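Local coordinates for protein peptidoglycan D,D-transpeptidase PbpA (Mycobacterium tuberculosis, PDB 3UN7) that probably cross-links the peptidoglycan of the cell wall as a penicillin-binding D,D-transpeptidase and takes part in regulating cell length, at residues A[107-112]-A[336-341]; A[133-138]-A[423-428]; A[52-57]-A[113-118]; A[25-30]-A[102-107]; A[144-149]-A[180-185]. One frame throughout, in Å; residues are numbered along the deposited sequence.

Contact 1 of 5, residues A[107-112]-A[336-341]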
# COMPACT_ATOMS: atom_id res chain seq x y z
N THR A 107 -10.21 -11.54 -9.05
CA THR A 107 -9.16 -10.63 -8.57
C THR A 107 -7.80 -11.31 -8.44
O THR A 107 -7.68 -12.53 -8.51
CB THR A 107 -9.52 -9.94 -7.22
OG1 THR A 107 -9.41 -10.89 -6.16
CG2 THR A 107 -10.94 -9.39 -7.25
N THR A 108 -6.77 -10.51 -8.24
CA THR A 108 -5.41 -10.99 -8.05
C THR A 108 -5.11 -11.30 -6.59
O THR A 108 -4.00 -11.71 -6.26
CB THR A 108 -4.39 -9.94 -8.49
OG1 THR A 108 -4.72 -8.68 -7.87
CG2 THR A 108 -4.40 -9.76 -9.98
N ILE A 109 -6.08 -11.06 -5.70
CA ILE A 109 -5.87 -11.18 -4.25
C ILE A 109 -5.60 -12.63 -3.89
O ILE A 109 -6.29 -13.53 -4.35
CB ILE A 109 -7.10 -10.65 -3.44
CG1 ILE A 109 -7.32 -9.14 -3.67
CG2 ILE A 109 -6.96 -10.94 -1.92
CD1 ILE A 109 -6.26 -8.24 -3.06
N ASN A 110 -4.58 -12.85 -3.05
CA ASN A 110 -4.34 -14.16 -2.47
C ASN A 110 -4.97 -14.15 -1.07
O ASN A 110 -4.51 -13.41 -0.22
CB ASN A 110 -2.82 -14.45 -2.41
CG ASN A 110 -2.50 -15.82 -1.84
OD1 ASN A 110 -3.18 -16.32 -0.94
ND2 ASN A 110 -1.44 -16.44 -2.37
N PRO A 111 -6.05 -14.93 -0.86
CA PRO A 111 -6.79 -14.94 0.39
C PRO A 111 -5.92 -15.20 1.62
O PRO A 111 -6.12 -14.56 2.65
CB PRO A 111 -7.80 -16.08 0.19
CG PRO A 111 -8.05 -16.05 -1.27
CD PRO A 111 -6.66 -15.86 -1.83
N ARG A 112 -4.95 -16.11 1.50
CA ARG A 112 -3.99 -16.40 2.57
C ARG A 112 -3.22 -15.15 2.96
O ARG A 112 -3.03 -14.87 4.15
CB ARG A 112 -2.99 -17.49 2.15
CG ARG A 112 -3.63 -18.82 1.81
CD ARG A 112 -2.59 -19.89 1.55
NE ARG A 112 -2.36 -20.73 2.72
CZ ARG A 112 -2.51 -22.06 2.75
NH1 ARG A 112 -2.86 -22.72 1.65
NH2 ARG A 112 -2.29 -22.73 3.88
N PRO A 336 0.45 -1.83 -11.32
CA PRO A 336 -0.28 -2.67 -10.37
C PRO A 336 -1.70 -2.91 -10.85
O PRO A 336 -2.35 -2.01 -11.41
CB PRO A 336 -0.25 -1.88 -9.05
CG PRO A 336 0.10 -0.51 -9.41
CD PRO A 336 0.66 -0.46 -10.81
N TYR A 337 -2.18 -4.12 -10.65
CA TYR A 337 -3.54 -4.42 -11.03
C TYR A 337 -4.17 -5.37 -10.04
O TYR A 337 -3.46 -6.20 -9.46
CB TYR A 337 -3.62 -4.96 -12.46
CG TYR A 337 -2.96 -6.30 -12.71
CD1 TYR A 337 -3.72 -7.47 -12.79
CD2 TYR A 337 -1.58 -6.39 -12.96
CE1 TYR A 337 -3.13 -8.70 -13.06
CE2 TYR A 337 -0.98 -7.62 -13.23
CZ TYR A 337 -1.77 -8.77 -13.28
OH TYR A 337 -1.22 -10.00 -13.55
N LEU A 338 -5.50 -5.25 -9.90
CA LEU A 338 -6.30 -6.00 -8.93
C LEU A 338 -7.17 -7.04 -9.60
O LEU A 338 -7.65 -7.97 -8.95
CB LEU A 338 -7.20 -5.02 -8.17
CG LEU A 338 -8.09 -5.52 -7.04
CD1 LEU A 338 -7.21 -6.22 -6.00
CD2 LEU A 338 -8.81 -4.30 -6.41
N VAL A 339 -7.43 -6.85 -10.90
CA VAL A 339 -8.32 -7.76 -11.63
C VAL A 339 -7.52 -8.57 -12.63
O VAL A 339 -6.98 -8.03 -13.59
CB VAL A 339 -9.49 -7.02 -12.28
CG1 VAL A 339 -10.39 -8.02 -13.08
CG2 VAL A 339 -10.35 -6.34 -11.20
N GLY A 340 -7.45 -9.88 -12.41
CA GLY A 340 -6.71 -10.79 -13.31
C GLY A 340 -7.49 -11.18 -14.54
O GLY A 340 -6.94 -11.29 -15.64
N SER A 341 -8.79 -11.43 -14.37
CA SER A 341 -9.63 -11.77 -15.51
C SER A 341 -11.11 -11.51 -15.27
O SER A 341 -11.57 -11.46 -14.14
CB SER A 341 -9.39 -13.22 -15.98
OG SER A 341 -9.67 -14.15 -14.96

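Contact 2 of 5, residues A[133-138]-A[423-428]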
# COMPACT_ATOMS: atom_id res chain seq x y z
N VAL A 133 -2.22 -2.46 4.86
CA VAL A 133 -1.21 -3.39 4.39
C VAL A 133 -1.42 -3.64 2.89
O VAL A 133 -2.55 -3.86 2.43
CB VAL A 133 -1.27 -4.76 5.13
CG1 VAL A 133 -0.28 -5.75 4.53
CG2 VAL A 133 -1.03 -4.58 6.64
N VAL A 134 -0.34 -3.60 2.13
CA VAL A 134 -0.40 -3.87 0.70
C VAL A 134 0.67 -4.89 0.40
O VAL A 134 1.81 -4.78 0.90
CB VAL A 134 -0.14 -2.60 -0.16
CG1 VAL A 134 -0.10 -2.96 -1.65
CG2 VAL A 134 -1.22 -1.55 0.08
N ALA A 135 0.32 -5.87 -0.42
CA ALA A 135 1.27 -6.83 -0.93
C ALA A 135 1.17 -6.86 -2.45
O ALA A 135 0.08 -6.88 -3.03
CB ALA A 135 1.04 -8.23 -0.32
N LEU A 136 2.33 -6.84 -3.08
CA LEU A 136 2.43 -6.79 -4.54
C LEU A 136 3.35 -7.90 -4.99
O LEU A 136 4.27 -8.30 -4.26
CB LEU A 136 3.01 -5.45 -5.01
CG LEU A 136 2.27 -4.15 -4.65
CD1 LEU A 136 3.03 -2.94 -5.18
CD2 LEU A 136 0.83 -4.16 -5.21
N GLU A 137 3.11 -8.41 -6.19
CA GLU A 137 4.05 -9.34 -6.82
C GLU A 137 4.94 -8.51 -7.73
O GLU A 137 4.45 -7.98 -8.72
CB GLU A 137 3.28 -10.36 -7.65
CG GLU A 137 4.16 -11.42 -8.30
CD GLU A 137 3.33 -12.56 -8.82
OE1 GLU A 137 2.65 -12.38 -9.84
OE2 GLU A 137 3.35 -13.64 -8.20
N PRO A 138 6.24 -8.39 -7.39
CA PRO A 138 7.05 -7.40 -8.09
C PRO A 138 7.24 -7.62 -9.60
O PRO A 138 7.30 -6.64 -10.33
CB PRO A 138 8.38 -7.43 -7.32
CG PRO A 138 8.04 -8.04 -5.97
CD PRO A 138 7.03 -9.09 -6.36
N PRO A 423 12.94 -11.80 -5.66
CA PRO A 423 11.70 -11.47 -4.93
C PRO A 423 10.39 -11.99 -5.53
O PRO A 423 10.23 -12.01 -6.75
CB PRO A 423 11.71 -9.94 -4.89
CG PRO A 423 13.16 -9.56 -5.12
CD PRO A 423 13.67 -10.58 -6.07
N LYS A 424 9.47 -12.38 -4.66
CA LYS A 424 8.16 -12.88 -5.07
C LYS A 424 7.02 -12.05 -4.48
O LYS A 424 5.88 -12.14 -4.92
CB LYS A 424 8.01 -14.36 -4.69
CG LYS A 424 8.86 -15.25 -5.57
CD LYS A 424 9.70 -16.20 -4.74
CE LYS A 424 10.76 -16.93 -5.61
NZ LYS A 424 12.15 -16.81 -5.02
N VAL A 425 7.37 -11.22 -3.51
CA VAL A 425 6.40 -10.40 -2.84
C VAL A 425 7.08 -9.12 -2.35
O VAL A 425 8.26 -9.12 -1.97
CB VAL A 425 5.71 -11.19 -1.68
CG1 VAL A 425 6.74 -11.70 -0.64
CG2 VAL A 425 4.55 -10.41 -1.04
N ALA A 426 6.34 -8.02 -2.39
CA ALA A 426 6.76 -6.76 -1.80
C ALA A 426 5.60 -6.29 -0.94
O ALA A 426 4.45 -6.49 -1.31
CB ALA A 426 7.06 -5.78 -2.88
N VAL A 427 5.90 -5.66 0.20
CA VAL A 427 4.85 -5.25 1.13
C VAL A 427 5.06 -3.83 1.62
O VAL A 427 6.19 -3.32 1.63
CB VAL A 427 4.71 -6.21 2.37
CG1 VAL A 427 4.43 -7.64 1.92
CG2 VAL A 427 5.98 -6.16 3.29
N ALA A 428 3.97 -3.18 1.98
CA ALA A 428 4.03 -1.97 2.78
C ALA A 428 3.05 -2.10 3.91
O ALA A 428 1.90 -2.50 3.69
CB ALA A 428 3.71 -0.74 1.97
O HOH W 1 4.45 -14.07 -5.70

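Contact 3 of 5, residues A[52-57]-A[113-118]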
# COMPACT_ATOMS: atom_id res chain seq x y z
N PRO A 52 -16.57 -10.23 5.36
CA PRO A 52 -16.89 -8.87 4.89
C PRO A 52 -15.86 -7.79 5.24
O PRO A 52 -15.44 -7.05 4.35
CB PRO A 52 -18.25 -8.58 5.53
CG PRO A 52 -18.32 -9.48 6.74
CD PRO A 52 -17.45 -10.67 6.46
N GLU A 53 -15.44 -7.71 6.50
CA GLU A 53 -14.50 -6.64 6.91
C GLU A 53 -13.14 -6.80 6.23
O GLU A 53 -12.53 -5.82 5.76
CB GLU A 53 -14.34 -6.56 8.44
CG GLU A 53 -15.63 -6.24 9.18
CD GLU A 53 -15.42 -5.87 10.65
OE1 GLU A 53 -14.25 -5.78 11.10
OE2 GLU A 53 -16.43 -5.68 11.37
N VAL A 54 -12.69 -8.05 6.16
CA VAL A 54 -11.40 -8.37 5.57
C VAL A 54 -11.30 -7.89 4.11
O VAL A 54 -10.31 -7.23 3.76
CB VAL A 54 -11.08 -9.87 5.63
CG1 VAL A 54 -9.76 -10.16 4.91
CG2 VAL A 54 -11.03 -10.34 7.08
N TYR A 55 -12.31 -8.19 3.29
CA TYR A 55 -12.26 -7.85 1.85
C TYR A 55 -13.02 -6.59 1.44
O TYR A 55 -13.10 -6.28 0.26
CB TYR A 55 -12.73 -9.04 0.99
CG TYR A 55 -11.81 -10.23 1.13
CD1 TYR A 55 -12.07 -11.21 2.08
CD2 TYR A 55 -10.66 -10.36 0.33
CE1 TYR A 55 -11.22 -12.33 2.24
CE2 TYR A 55 -9.81 -11.47 0.47
CZ TYR A 55 -10.10 -12.43 1.44
OH TYR A 55 -9.28 -13.50 1.62
N ALA A 56 -13.59 -5.86 2.40
CA ALA A 56 -14.28 -4.60 2.08
C ALA A 56 -13.47 -3.64 1.18
O ALA A 56 -14.03 -3.07 0.25
CB ALA A 56 -14.75 -3.89 3.34
N PRO A 57 -12.16 -3.46 1.43
CA PRO A 57 -11.37 -2.59 0.56
C PRO A 57 -11.29 -3.09 -0.89
O PRO A 57 -11.01 -2.29 -1.80
CB PRO A 57 -9.97 -2.67 1.20
CG PRO A 57 -10.25 -2.90 2.64
CD PRO A 57 -11.34 -3.94 2.56
N ILE A 113 -2.81 -14.37 1.97
CA ILE A 113 -2.04 -13.16 2.24
C ILE A 113 -2.94 -12.08 2.84
O ILE A 113 -2.61 -11.50 3.86
CB ILE A 113 -1.28 -12.67 0.98
CG1 ILE A 113 -0.44 -13.82 0.40
CG2 ILE A 113 -0.36 -11.46 1.31
CD1 ILE A 113 0.28 -13.45 -0.90
N GLN A 114 -4.09 -11.84 2.21
CA GLN A 114 -5.07 -10.86 2.72
C GLN A 114 -5.43 -11.15 4.19
O GLN A 114 -5.44 -10.24 5.02
CB GLN A 114 -6.32 -10.88 1.84
CG GLN A 114 -7.36 -9.84 2.24
CD GLN A 114 -7.17 -8.52 1.52
OE1 GLN A 114 -6.27 -8.38 0.71
NE2 GLN A 114 -8.04 -7.55 1.80
N GLN A 115 -5.75 -12.42 4.47
CA GLN A 115 -6.13 -12.86 5.81
C GLN A 115 -4.99 -12.66 6.81
O GLN A 115 -5.23 -12.18 7.91
CB GLN A 115 -6.61 -14.32 5.82
CG GLN A 115 -7.34 -14.75 7.11
CD GLN A 115 -8.69 -14.05 7.27
OE1 GLN A 115 -9.50 -14.05 6.35
NE2 GLN A 115 -8.92 -13.44 8.44
N ALA A 116 -3.75 -12.98 6.41
CA ALA A 116 -2.60 -12.76 7.29
C ALA A 116 -2.39 -11.28 7.60
O ALA A 116 -2.10 -10.91 8.73
CB ALA A 116 -1.34 -13.36 6.70
N GLY A 117 -2.52 -10.42 6.59
CA GLY A 117 -2.37 -8.98 6.80
C GLY A 117 -3.43 -8.48 7.75
O GLY A 117 -3.13 -7.77 8.73
N TRP A 118 -4.68 -8.84 7.46
CA TRP A 118 -5.81 -8.50 8.31
C TRP A 118 -5.58 -8.98 9.73
O TRP A 118 -5.68 -8.18 10.67
CB TRP A 118 -7.13 -9.10 7.79
CG TRP A 118 -8.29 -8.86 8.74
CD1 TRP A 118 -8.85 -9.76 9.59
CD2 TRP A 118 -8.99 -7.62 8.95
NE1 TRP A 118 -9.87 -9.17 10.31
CE2 TRP A 118 -9.98 -7.86 9.92
CE3 TRP A 118 -8.88 -6.34 8.40
CZ2 TRP A 118 -10.86 -6.86 10.37
CZ3 TRP A 118 -9.76 -5.35 8.84
CH2 TRP A 118 -10.73 -5.62 9.81
O HOH W 2 -9.54 -14.92 3.80

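Contact 4 of 5, residues A[25-30]-A[102-107]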
# COMPACT_ATOMS: atom_id res chain seq x y z
N GLN A 25 -20.13 -12.90 -9.49
CA GLN A 25 -19.28 -13.05 -8.30
C GLN A 25 -17.97 -12.29 -8.41
O GLN A 25 -17.42 -12.13 -9.51
CB GLN A 25 -18.91 -14.53 -8.10
CG GLN A 25 -20.08 -15.50 -8.11
CD GLN A 25 -19.65 -16.95 -8.19
OE1 GLN A 25 -18.57 -17.27 -8.70
NE2 GLN A 25 -20.50 -17.83 -7.69
N ILE A 26 -17.45 -11.85 -7.27
CA ILE A 26 -16.07 -11.34 -7.18
C ILE A 26 -15.28 -12.43 -6.46
O ILE A 26 -15.68 -12.86 -5.39
CB ILE A 26 -16.00 -10.03 -6.39
CG1 ILE A 26 -16.87 -8.96 -7.06
CG2 ILE A 26 -14.53 -9.57 -6.22
CD1 ILE A 26 -16.98 -7.63 -6.28
N THR A 27 -14.18 -12.89 -7.06
CA THR A 27 -13.48 -14.04 -6.49
C THR A 27 -12.01 -13.73 -6.20
O THR A 27 -11.44 -12.75 -6.73
CB THR A 27 -13.58 -15.27 -7.43
OG1 THR A 27 -12.80 -15.02 -8.60
CG2 THR A 27 -15.02 -15.53 -7.85
N ALA A 28 -11.41 -14.55 -5.33
CA ALA A 28 -9.97 -14.52 -5.05
C ALA A 28 -9.50 -15.93 -4.71
O ALA A 28 -10.12 -16.62 -3.89
CB ALA A 28 -9.65 -13.57 -3.91
N GLY A 29 -8.44 -16.38 -5.36
CA GLY A 29 -7.91 -17.74 -5.16
C GLY A 29 -8.97 -18.83 -5.25
O GLY A 29 -8.87 -19.84 -4.56
N GLY A 30 -9.99 -18.64 -6.08
CA GLY A 30 -11.10 -19.61 -6.20
C GLY A 30 -12.15 -19.51 -5.10
O GLY A 30 -13.01 -20.39 -4.97
N GLY A 102 -25.01 -12.44 -14.22
CA GLY A 102 -23.91 -11.52 -14.52
C GLY A 102 -22.63 -12.30 -14.69
O GLY A 102 -22.57 -13.50 -14.42
N GLY A 103 -21.59 -11.63 -15.16
CA GLY A 103 -20.29 -12.26 -15.30
C GLY A 103 -19.52 -12.21 -14.00
O GLY A 103 -20.00 -11.68 -13.01
N ASN A 104 -18.32 -12.78 -14.01
CA ASN A 104 -17.48 -12.90 -12.81
C ASN A 104 -16.22 -12.08 -12.92
O ASN A 104 -15.64 -11.94 -14.00
CB ASN A 104 -17.08 -14.36 -12.59
CG ASN A 104 -18.05 -15.12 -11.70
OD1 ASN A 104 -19.24 -14.77 -11.61
ND2 ASN A 104 -17.54 -16.17 -11.03
N VAL A 105 -15.77 -11.59 -11.77
CA VAL A 105 -14.52 -10.84 -11.66
C VAL A 105 -13.57 -11.64 -10.79
O VAL A 105 -13.81 -11.83 -9.60
CB VAL A 105 -14.76 -9.47 -11.01
CG1 VAL A 105 -13.41 -8.76 -10.72
CG2 VAL A 105 -15.68 -8.63 -11.86
N ASP A 106 -12.47 -12.07 -11.39
CA ASP A 106 -11.44 -12.83 -10.72
C ASP A 106 -10.29 -11.90 -10.33
O ASP A 106 -9.51 -11.49 -11.18
CB ASP A 106 -10.94 -13.93 -11.66
CG ASP A 106 -11.93 -15.07 -11.80
OD1 ASP A 106 -13.05 -15.01 -11.20
OD2 ASP A 106 -11.60 -16.05 -12.52
N THR A 107 -10.21 -11.54 -9.05
CA THR A 107 -9.16 -10.63 -8.57
C THR A 107 -7.80 -11.31 -8.44
O THR A 107 -7.68 -12.53 -8.51
CB THR A 107 -9.52 -9.94 -7.22
OG1 THR A 107 -9.41 -10.89 -6.16
CG2 THR A 107 -10.94 -9.39 -7.25
O HOH W 3 -7.01 -14.50 -6.72

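Contact 5 of 5, residues A[144-149]-A[180-185]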
# COMPACT_ATOMS: atom_id res chain seq x y z
N LEU A 144 -1.68 -8.51 -4.35
CA LEU A 144 -1.92 -9.78 -3.65
C LEU A 144 -2.66 -9.58 -2.33
O LEU A 144 -3.30 -10.50 -1.82
CB LEU A 144 -0.59 -10.52 -3.42
CG LEU A 144 0.31 -10.77 -4.64
CD1 LEU A 144 1.69 -11.30 -4.21
CD2 LEU A 144 -0.33 -11.74 -5.62
N ALA A 145 -2.59 -8.36 -1.80
CA ALA A 145 -3.37 -8.01 -0.63
C ALA A 145 -3.55 -6.52 -0.63
O ALA A 145 -2.66 -5.76 -1.03
CB ALA A 145 -2.67 -8.47 0.67
N LEU A 146 -4.74 -6.12 -0.19
CA LEU A 146 -5.11 -4.73 -0.04
C LEU A 146 -5.93 -4.68 1.23
O LEU A 146 -7.12 -4.97 1.22
CB LEU A 146 -5.92 -4.28 -1.25
CG LEU A 146 -6.01 -2.79 -1.56
CD1 LEU A 146 -4.64 -2.24 -1.98
CD2 LEU A 146 -7.06 -2.56 -2.68
N VAL A 147 -5.27 -4.38 2.34
CA VAL A 147 -5.88 -4.42 3.67
C VAL A 147 -6.00 -3.01 4.24
O VAL A 147 -5.07 -2.22 4.15
CB VAL A 147 -5.09 -5.32 4.63
CG1 VAL A 147 -5.71 -5.29 6.04
CG2 VAL A 147 -5.09 -6.77 4.12
N SER A 148 -7.16 -2.70 4.81
CA SER A 148 -7.36 -1.42 5.50
C SER A 148 -8.00 -1.71 6.85
O SER A 148 -8.80 -2.65 6.97
CB SER A 148 -8.22 -0.48 4.64
OG SER A 148 -8.20 0.85 5.17
N SER A 149 -7.64 -0.93 7.87
CA SER A 149 -8.11 -1.18 9.23
C SER A 149 -8.28 0.18 9.94
O SER A 149 -7.43 1.06 9.79
CB SER A 149 -7.11 -2.08 9.97
OG SER A 149 -7.55 -2.43 11.27
N LEU A 180 -14.94 3.33 6.42
CA LEU A 180 -15.25 3.32 5.00
C LEU A 180 -14.03 3.63 4.14
O LEU A 180 -13.96 3.24 2.97
CB LEU A 180 -16.40 4.29 4.70
CG LEU A 180 -17.81 3.81 5.10
CD1 LEU A 180 -18.80 4.95 4.95
CD2 LEU A 180 -18.25 2.61 4.24
N THR A 181 -13.07 4.36 4.70
CA THR A 181 -11.88 4.75 3.95
C THR A 181 -11.03 3.52 3.60
O THR A 181 -10.75 2.67 4.46
CB THR A 181 -11.06 5.83 4.70
OG1 THR A 181 -11.92 6.95 4.99
CG2 THR A 181 -9.89 6.34 3.86
N ASN A 182 -10.67 3.41 2.32
CA ASN A 182 -9.70 2.40 1.92
C ASN A 182 -8.33 3.06 2.07
O ASN A 182 -7.86 3.74 1.16
CB ASN A 182 -9.94 1.92 0.48
CG ASN A 182 -8.96 0.85 0.06
OD1 ASN A 182 -7.92 0.68 0.70
ND2 ASN A 182 -9.27 0.13 -1.01
N ARG A 183 -7.74 2.87 3.24
CA ARG A 183 -6.47 3.51 3.60
C ARG A 183 -5.30 3.10 2.71
O ARG A 183 -4.33 3.84 2.60
CB ARG A 183 -6.14 3.23 5.07
CG ARG A 183 -7.02 4.01 6.03
CD ARG A 183 -6.80 3.67 7.51
NE ARG A 183 -7.27 4.78 8.34
CZ ARG A 183 -8.53 5.03 8.67
NH1 ARG A 183 -8.81 6.10 9.40
NH2 ARG A 183 -9.52 4.21 8.28
N ALA A 184 -5.39 1.92 2.09
CA ALA A 184 -4.31 1.40 1.26
C ALA A 184 -4.08 2.23 -0.01
O ALA A 184 -2.96 2.32 -0.51
CB ALA A 184 -4.59 -0.03 0.88
N ILE A 185 -5.16 2.83 -0.54
CA ILE A 185 -5.10 3.53 -1.85
C ILE A 185 -5.72 4.91 -1.89
O ILE A 185 -5.47 5.65 -2.83
CB ILE A 185 -5.76 2.71 -2.97
CG1 ILE A 185 -7.27 2.48 -2.71
CG2 ILE A 185 -5.01 1.40 -3.17
CD1 ILE A 185 -8.03 1.88 -3.91
O HOH W 4 -9.96 1.75 6.82

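Contact 1 of 5, residues A[107-112]-A[336-341]
Thr-108 N donates to Leu-338 O (2.8 Å), the one backbone hydrogen bond between 107-112 and 336-341. The same oxygen receives a CA-H...O contact from Thr-107 CA at 3.1 Å, where Thr-107 and Val-339 form an antiparallel non-hydrogen-bonded pair with diverging side chains. Thr-108 turns its hydroxyl and its methyl to different tasks. OG1 lies between the backbone N and the carbonyl carbon (chi1 50°) and is hydrogen-bonded to Ile-143 O; CG2, anti to the carbonyl carbon, rests 3.5 Å from Tyr-337 CE1, the two side chains crossing at a slant. The tyrosine OH has a weak bond to Arg-355 NE. Apolar packing is supplied by Ile-109, whose CD1 approaches Leu-338 CD1 at 3.7 Å. Asn-110 N-caps the following helix, its OD1 accepting weakly from Arg-112 N. At the other end, Gly-340 and Ser-341 both face Asp-106 in a classic beta bulge. The contact thus lies at the exit of strand 104-107 into helix 111-123, beside strand 339-343, with Leu-71 of helix 70-74 against Thr-107, Leu-338 and Val-339, and Tyr-55 of helix 52-59 against Ile-109.

Contact 2 of 5, residues A[133-138]-A[423-428]
Ala-135 CB is a small knob between two valine branches of the neighbouring strand: Val-427 CG1 lies 4.1 Å away and Val-425 CG2 4.2 Å away. The valines reach it by different torsions. In Val-427, CG1 is anti to the carbonyl carbon (chi1 -57°), whereas in Val-425 it is CG2, anti to the backbone N, that leans toward the alanine. Ala-135 and Val-427 share a face of the sheet, and helix 446-458 packs on Val-425 and Val-427 through Ala-457 and Val-453. Val-134, Leu-136, Ala-426 and Ala-428 line the other face, where Leu-318 and Ala-321 of helix 317-328 meet Val-134. The ring of Pro-138 sits over the methyl of Ala-426: its CG comes 4.0 Å from Ala-426 CB, and its CD presses on the backbone at Lys-424 C, 3.5 Å away. Pro-138 CG also touches Pro-423 CB, ring against ring. Between these layers the strands run antiparallel, and the axes of the short segments 133-136 and 425-428 approach to 4.6 Å. Two hydrogen-bonded pairs, Val-134 with Ala-428 and Leu-136 with Ala-426, carry four bonds; Leu-136 N to Ala-426 O, for example, measures 2.8 Å. At the strand end a water donates to both Glu-137 OE2 (2.8 Å) and Lys-424 O, bridging the segments, while OE1 bonds Thr-140. The backbone thus supplies the directional polar bonds across the pair, the buried side chains supply apolar fit, and the charged groups sit at the strand end.

Contact 3 of 5, residues A[52-57]-A[113-118]
Val-54 fits between Gln-114 and Trp-118 and has more surface covered than any other residue here. Its CG2 lies over one face of the indole, 3.5 Å from the centroid of the five-membered ring of Trp-118 and 15° off the normal, a CH-pi contact. The other methyl, CG1, lies 3.6 Å from Gln-114 CG, the two side chains running antiparallel alongside. Gln-114 starts anti to the backbone N (chi1 -176°) and then bends at chi2, which turns CD and the amide toward Val-54 O. NE2 gives a hydrogen bond to Val-54 O at 3.0 Å; the acceptor lies in the amide plane, although the donor stands above the carbonyl plane. Its second bond goes to Leu-146 O, so two carbonyls grip this amide nitrogen. Tyr-55 lies alongside, its CE2 3.4 Å from Gln-114 CG, with ring and amide planes nearly parallel. The six-membered part of Trp-118 is met by Glu-53, whose OE1 is 3.6 Å from CZ2, carboxylate and ring planes nearly perpendicular. A water joins Tyr-55 OH (2.6 Å) to Gln-115 OE1, which also accepts from Asn-51 ND2. The short helix segments cross steeply, at 109°. Helix 52-59 of the N-terminal part thus packs on helix 111-123, which lies against strand 143-149 of the five-stranded antiparallel sheet, consistent with the helix that opens the penicillin-recognising transpeptidase fold.

Contact 4 of 5, residues A[25-30]-A[102-107]
The side chains of Gln-25 and Asn-104 extend next to one another in the same direction and pair through a double link: Asn-104 ND2 donates to Gln-25 OE1 (2.8 Å), and Asn-104 OD1 accepts from Gln-25 N at 3.0 Å from well above its carbonyl plane. The amide planes are 33° apart. Three backbone bonds form the ladder between the strands: Val-105 N to Gln-25 O, Thr-27 N to Val-105 O and Thr-107 N to Thr-27 O. Thr-27 O is gripped twice, because Thr-107 OG1 also donates to it at 2.8 Å; chi1 of 73° sets that hydroxyl over its own backbone, between N and the carbonyl carbon. A further hydroxyl bond joins Thr-27 OG1 to Asp-106 OD1 at 2.6 Å, arriving from above the carboxylate plane. The other carboxylate oxygen, OD2, forms a salt bridge with Lys-343 NZ, and this would tend to keep Asp-106 charged. On the face of Ile-26 and Val-105, Ile-26 CG2 meets Thr-107 CG2 at 3.7 Å, and Leu-71 of helix 70-74 packs on both Ile-26 and Thr-107. At the far end a water accepts from Gly-29 N and donates to Thr-107 O, 2.7 Å away. Parallel pairs Ile-26 with Val-105 and Thr-27 with Asp-106 place strands 26-28 and 104-107 at the middle of a mixed six-stranded sheet, as its only parallel neighbours.

Contact 5 of 5, residues A[144-149]-A[180-185]
The edge strand of the five-stranded antiparallel sheet of the transpeptidase domain, 143-149, is joined here to the loop 180-185 through Ser-148 and Arg-183. Ser-148 OG, anti to its backbone N (chi1 -168°), accepts the Arg-183 N-H at 2.8 Å with an angle of 155° at the hydrogen. The hydroxyl in turn donates to a water at 2.6 Å, which donates to Thr-181 O and accepts from Arg-183 NH2 in the plane of the guanidinium. One water therefore links strand, loop backbone and arginine tip. The loop connects helix 162-174 with the region of Ser-193, the probable acyl-ester nucleophile, and helix 196-205. Its extended Arg-183 chain runs on past the strand, CD lying 3.5 Å from Ser-149 O. NH1 bonds Ala-177 O and NH2 bonds Ser-178 O, while NE forms a salt bridge with Glu-432 OE2. Apolar contacts lie nearer the start of the strand: Leu-146 CD1 touches Ala-184 CB at 3.6 Å and Ile-185 CG2 at 3.8 Å, the leucine and isoleucine side chains crossing at about a right angle. Leu-146 CD2 reaches Asn-182 ND2 at 3.9 Å, and Asn-182 OD1 accepts weakly from Ala-184 N.

How the contacts relate
Contacts 3 and 5 have centres 8 Å apart and meet through Gln-114 and Leu-146, so the edge strand of the transpeptidase sheet carries helix 111-123 on one side and the 180-185 loop on another. Contacts 1 and 4 share Thr-107; their centres lie 9 Å apart, and Gly-340 N probably bonds Asp-106 O at 2.9 Å. Contact 1 continues into contact 5 through Asn-110 N and Leu-144 O, 2.9 Å apart. Strand 131-136 of contact 2 pairs with strand 143-149 of contact 5, yet contacts 2 and 4 are about 21 Å apart between centres. All five lie away from Ser-193, the probable nucleophile, and join the N-terminal sheet, helix 111-123 and the transpeptidase sheet.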